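Long-range contacts in putative glycoside hydrolase (Bacteroides ovatus, PDB 4ONZ), which is a putative glycoside hydrolase, its chain folded as a five-bladed beta-propeller of the kind found in related glycoside hydrolase families: residues V64-A69 / V84-S89; S243-C248 / N264-G269. All blocks are in the same frame, centred on the assembly; numbering follows the deposited sequence.

Both contacts join neighbouring antiparallel strands of beta hairpins in one propeller chain. Contact 1 pairs strands 62-70 and 82-89, the two middle strands of a four-stranded sheet that runs from 50-59 to 96-97. Contact 2 pairs strands 245-255 and 258-266, in a sheet that goes on through 281-288 to 296-299. The contacts come in series along the chain: contact 1 closes before contact 2 opens. They lie on opposite sides of the chain's centre, with their own centres 25 Å apart. Their nearest atoms are about 8 Å apart and do not touch. Each is thus a local pairing within a different blade, consistent with a propeller built from successive beta meanders.

Contact 1: V64-A69 / V84-S89; sequences VVLYRA and VGYAES
V65 pairs with A87, and Y67 with G85, through backbone hydrogen bonds. V65 N donates to A87 O at 2.8 Å, and A87 N returns a bond to V65 O. At the second pair, G85 N reaches Y67 O at 2.8 Å in a nearly straight bond (171°). The return bond from Y67 N to G85 O is more bent. Between these pairs, the CA of L66 approaches G85 O at 3.1 Å as a CA-H...O contact.

The strands are antiparallel and form the two middle strands of a four-stranded propeller blade. V65, Y67 and A87 face one side of the sheet; V64, L66, V84 and Y86 face the other.

Aromatic contacts differ on the two sides. The Y67 ring lies back over the glycine: G85 CA sits 3.8 Å from the ring centroid, over its face, in a CH-pi contact. CG of Y67 stands between its own backbone N and carbonyl carbon (chi1 56°), which turns the ring across the neighbouring strand. A87 CB meets the ring edge near CE1. On the other side, V64 CG1 reaches Y86 CE2 at 3.5 Å, and L66 CD2 lies near CD2 of that ring. L66 CB also packs on V84 CG1 at 3.9 Å.

The polar ends are bound as well. Y86 OH donates to E88 OE1 at 2.8 Å, while E88 OE2 forms a salt bridge with K62. Y67 OH is hydrogen-bonded to E47 and R97.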
loop_
_atom_site.group_PDB
_atom_site.type_symbol
_atom_site.label_atom_id
_atom_site.label_comp_id
_atom_site.label_asym_id
_atom_site.label_seq_id
_atom_site.Cartn_x
_atom_site.Cartn_y
_atom_site.Cartn_z
ATOM N N VAL A 64 4.218 4.767 12.636
ATOM C CA VAL A 64 5.425 4.358 11.935
ATOM C C VAL A 64 5.121 4.321 10.451
ATOM O O VAL A 64 4.123 3.735 10.034
ATOM C CB VAL A 64 5.920 2.967 12.375
ATOM C CG1 VAL A 64 7.095 2.531 11.506
ATOM C CG2 VAL A 64 6.300 2.976 13.848
ATOM N N VAL A 65 5.975 4.971 9.666
ATOM C CA VAL A 65 5.836 5.010 8.224
ATOM C C VAL A 65 7.015 4.245 7.647
ATOM O O VAL A 65 8.168 4.509 7.991
ATOM C CB VAL A 65 5.795 6.456 7.686
ATOM C CG1 VAL A 65 5.631 6.463 6.181
ATOM C CG2 VAL A 65 4.669 7.238 8.355
ATOM N N LEU A 66 6.703 3.274 6.792
ATOM C CA LEU A 66 7.688 2.413 6.148
ATOM C C LEU A 66 7.656 2.784 4.661
ATOM O O LEU A 66 6.758 2.399 3.921
ATOM C CB LEU A 66 7.321 0.950 6.401
ATOM C CG LEU A 66 7.428 0.574 7.891
ATOM C CD1 LEU A 66 6.558 -0.611 8.281
ATOM C CD2 LEU A 66 8.880 0.327 8.282
ATOM N N TYR A 67 8.641 3.555 4.240
ATOM C CA TYR A 67 8.644 4.114 2.899
ATOM C C TYR A 67 9.542 3.431 1.887
ATOM O O TYR A 67 10.623 2.978 2.214
ATOM C CB TYR A 67 9.011 5.601 2.968
ATOM C CG TYR A 67 10.337 5.935 3.642
ATOM C CD1 TYR A 67 10.423 6.082 5.019
ATOM C CD2 TYR A 67 11.488 6.160 2.901
ATOM C CE1 TYR A 67 11.625 6.413 5.645
ATOM C CE2 TYR A 67 12.685 6.507 3.517
ATOM C CZ TYR A 67 12.749 6.638 4.888
ATOM O OH TYR A 67 13.948 6.963 5.501
ATOM N N ARG A 68 9.069 3.364 0.642
ATOM C CA ARG A 68 9.897 2.913 -0.449
ATOM C C ARG A 68 10.975 3.964 -0.723
ATOM O O ARG A 68 10.665 5.148 -0.851
ATOM C CB ARG A 68 9.078 2.730 -1.723
ATOM C CG ARG A 68 9.926 2.269 -2.891
ATOM C CD ARG A 68 9.058 2.004 -4.097
ATOM N NE ARG A 68 9.814 1.783 -5.323
ATOM C CZ ARG A 68 9.242 1.609 -6.513
ATOM N NH1 ARG A 68 7.927 1.601 -6.618
ATOM N NH2 ARG A 68 9.980 1.427 -7.603
ATOM N N ALA A 69 12.227 3.527 -0.821
ATOM C CA ALA A 69 13.343 4.420 -1.101
ATOM C C ALA A 69 14.137 3.890 -2.271
ATOM O O ALA A 69 14.389 2.683 -2.343
ATOM C CB ALA A 69 14.245 4.520 0.117
ATOM N N VAL A 84 13.198 -0.463 1.787
ATOM C CA VAL A 84 12.192 0.123 2.674
ATOM C C VAL A 84 12.832 0.805 3.891
ATOM O O VAL A 84 13.627 0.204 4.610
ATOM C CB VAL A 84 11.196 -0.943 3.158
ATOM C CG1 VAL A 84 10.160 -0.327 4.085
ATOM C CG2 VAL A 84 10.510 -1.593 1.956
ATOM N N GLY A 85 12.465 2.065 4.092
ATOM C CA GLY A 85 12.955 2.869 5.210
ATOM C C GLY A 85 11.935 2.911 6.326
ATOM O O GLY A 85 10.755 2.650 6.111
ATOM N N TYR A 86 12.401 3.294 7.506
ATOM C CA TYR A 86 11.589 3.393 8.709
ATOM C C TYR A 86 11.587 4.838 9.208
ATOM O O TYR A 86 12.636 5.475 9.281
ATOM C CB TYR A 86 12.201 2.494 9.787
ATOM C CG TYR A 86 11.597 2.599 11.181
ATOM C CD1 TYR A 86 11.936 3.651 12.041
ATOM C CD2 TYR A 86 10.742 1.617 11.663
ATOM C CE1 TYR A 86 11.398 3.741 13.315
ATOM C CE2 TYR A 86 10.210 1.686 12.947
ATOM C CZ TYR A 86 10.533 2.752 13.766
ATOM O OH TYR A 86 9.999 2.830 15.036
ATOM N N ALA A 87 10.395 5.347 9.512
ATOM C CA ALA A 87 10.222 6.665 10.112
ATOM C C ALA A 87 9.222 6.502 11.257
ATOM O O ALA A 87 8.220 5.798 11.117
ATOM C CB ALA A 87 9.720 7.676 9.104
ATOM N N GLU A 88 9.521 7.140 12.384
ATOM C CA GLU A 88 8.707 7.070 13.595
ATOM C C GLU A 88 8.177 8.472 13.918
ATOM O O GLU A 88 8.905 9.458 13.778
ATOM C CB GLU A 88 9.610 6.529 14.690
ATOM C CG GLU A 88 9.078 6.480 16.096
ATOM C CD GLU A 88 10.139 5.947 17.044
ATOM O OE1 GLU A 88 10.734 4.890 16.751
ATOM O OE2 GLU A 88 10.379 6.590 18.076
ATOM N N SER A 89 6.916 8.555 14.350
ATOM C CA SER A 89 6.254 9.835 14.561
ATOM C C SER A 89 5.302 9.868 15.749
ATOM O O SER A 89 4.436 9.010 15.892
ATOM C CB SER A 89 5.464 10.194 13.300
ATOM O OG SER A 89 4.804 11.441 13.450
#

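Contact 2: S243-C248 / N264-G269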
loop_
_atom_site.group_PDB
_atom_site.type_symbol
_atom_site.label_atom_id
_atom_site.label_comp_id
_atom_site.label_asym_id
_atom_site.label_seq_id
_atom_site.Cartn_x
_atom_site.Cartn_y
_atom_site.Cartn_z
ATOM N N SER A 243 -9.183 4.623 -15.264
ATOM C CA SER A 243 -9.331 4.197 -16.644
ATOM C C SER A 243 -8.209 3.332 -17.198
ATOM O O SER A 243 -8.403 2.675 -18.214
ATOM C CB SER A 243 -9.583 5.411 -17.530
ATOM O OG SER A 243 -8.776 6.511 -17.158
ATOM N N LEU A 244 -7.040 3.339 -16.559
ATOM C CA LEU A 244 -5.946 2.433 -16.955
ATOM C C LEU A 244 -5.681 1.357 -15.910
ATOM O O LEU A 244 -5.375 0.220 -16.264
ATOM C CB LEU A 244 -4.652 3.179 -17.226
ATOM C CG LEU A 244 -4.614 4.090 -18.442
ATOM C CD1 LEU A 244 -3.327 4.902 -18.428
ATOM C CD2 LEU A 244 -4.751 3.303 -19.742
ATOM N N LEU A 245 -5.790 1.709 -14.633
ATOM C CA LEU A 245 -5.525 0.775 -13.551
ATOM C C LEU A 245 -6.480 1.003 -12.403
ATOM O O LEU A 245 -6.975 2.116 -12.213
ATOM C CB LEU A 245 -4.124 0.995 -12.989
ATOM C CG LEU A 245 -2.907 0.831 -13.883
ATOM C CD1 LEU A 245 -1.665 1.218 -13.106
ATOM C CD2 LEU A 245 -2.806 -0.599 -14.404
ATOM N N THR A 246 -6.694 -0.063 -11.634
ATOM C CA THR A 246 -7.483 -0.045 -10.389
ATOM C C THR A 246 -6.609 -0.815 -9.428
ATOM O O THR A 246 -6.689 -2.046 -9.352
ATOM C CB THR A 246 -8.851 -0.758 -10.503
ATOM O OG1 THR A 246 -8.665 -2.076 -11.011
ATOM C CG2 THR A 246 -9.808 0.008 -11.414
ATOM N N GLU A 247 -5.776 -0.082 -8.698
ATOM C CA GLU A 247 -4.742 -0.672 -7.862
ATOM C C GLU A 247 -4.975 -0.509 -6.361
ATOM O O GLU A 247 -5.282 0.580 -5.879
ATOM C CB GLU A 247 -3.392 -0.066 -8.268
ATOM C CG GLU A 247 -2.194 -0.666 -7.543
ATOM C CD GLU A 247 -0.861 -0.313 -8.173
ATOM O OE1 GLU A 247 -0.793 0.624 -8.995
ATOM O OE2 GLU A 247 0.135 -0.987 -7.838
ATOM N N CYS A 248 -4.784 -1.594 -5.613
ATOM C CA CYS A 248 -5.015 -1.563 -4.181
ATOM C C CYS A 248 -4.180 -0.493 -3.492
ATOM O O CYS A 248 -3.020 -0.271 -3.827
ATOM C CB CYS A 248 -4.772 -2.931 -3.537
ATOM S SG CYS A 248 -6.023 -4.148 -3.957
ATOM N N ASN A 264 -6.197 3.075 -5.825
ATOM C CA ASN A 264 -5.628 4.072 -6.692
ATOM C C ASN A 264 -5.968 3.803 -8.139
ATOM O O ASN A 264 -5.756 2.695 -8.641
ATOM C CB ASN A 264 -4.127 4.074 -6.507
ATOM C CG ASN A 264 -3.735 4.432 -5.100
ATOM O OD1 ASN A 264 -3.952 5.552 -4.664
ATOM N ND2 ASN A 264 -3.168 3.482 -4.377
ATOM N N GLY A 265 -6.493 4.822 -8.809
ATOM C CA GLY A 265 -6.838 4.713 -10.214
ATOM C C GLY A 265 -5.839 5.492 -11.032
ATOM O O GLY A 265 -5.457 6.592 -10.649
ATOM N N LYS A 266 -5.363 4.914 -12.129
ATOM C CA LYS A 266 -4.485 5.645 -13.023
ATOM C C LYS A 266 -5.365 6.099 -14.182
ATOM O O LYS A 266 -6.046 5.281 -14.811
ATOM C CB LYS A 266 -3.309 4.786 -13.498
ATOM C CG LYS A 266 -2.344 5.536 -14.398
ATOM C CD LYS A 266 -1.204 4.657 -14.894
ATOM C CE LYS A 266 -0.323 5.418 -15.870
ATOM N NZ LYS A 266 0.892 4.655 -16.260
ATOM N N ASN A 267 -5.314 7.396 -14.484
ATOM C CA ASN A 267 -6.155 8.011 -15.511
ATOM C C ASN A 267 -5.521 7.988 -16.901
ATOM O O ASN A 267 -4.357 8.340 -17.057
ATOM C CB ASN A 267 -6.429 9.474 -15.099
ATOM C CG ASN A 267 -7.569 10.108 -15.877
ATOM O OD1 ASN A 267 -8.551 9.450 -16.221
ATOM N ND2 ASN A 267 -7.443 11.411 -16.158
ATOM N N SER A 268 -6.274 7.549 -17.905
ATOM C CA SER A 268 -5.805 7.608 -19.291
ATOM C C SER A 268 -5.991 9.019 -19.839
ATOM O O SER A 268 -7.042 9.628 -19.650
ATOM C CB SER A 268 -6.604 6.670 -20.194
ATOM O OG SER A 268 -6.283 6.915 -21.558
ATOM N N GLY A 269 -4.991 9.529 -20.545
ATOM C CA GLY A 269 -5.114 10.856 -21.166
ATOM C C GLY A 269 -5.947 10.817 -22.441
ATOM O O GLY A 269 -6.303 11.871 -22.996
#
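E247 and N264 are joined by two short, straight backbone hydrogen bonds. N264 N donates to E247 O at 2.7 Å, and E247 N to N264 O at 2.8 Å. At the far end of the contact, S268 N donates to the side-chain oxygen S243 OG at 2.8 Å and 173°. S243 OG also bonds to H240 O, so this hydroxyl links two backbone groups.

K266 faces both L244 and L245, a classic beta bulge. L244 N donates to K266 O at 2.8 Å. K266 N bonds to L245 O at 3.2 Å, with the donor above the carbonyl plane. T246 with G265 and E247 with N264 then pair in antiparallel register, joining the first two strands of a propeller blade.

The polar side chains of the E247-N264 pair turn to other parts of the chain. CG of E247 is anti to its backbone N (chi1 -176°), and the extended chain carries OE2 to S179 OG. An unknown ligand lies about 4 Å from this side chain. N264 OD1 accepts a bond from I324 N.

Apolar contacts follow the extended chain of K266. L245 lies beside it, pointing the same way, with its CD1 3.9 Å from K266 CD. L244 CD1 approaches K266 CE. L244 CG rests 3.7 Å from S268 CB, while S268 OG is bonded to T271 N and K270 N.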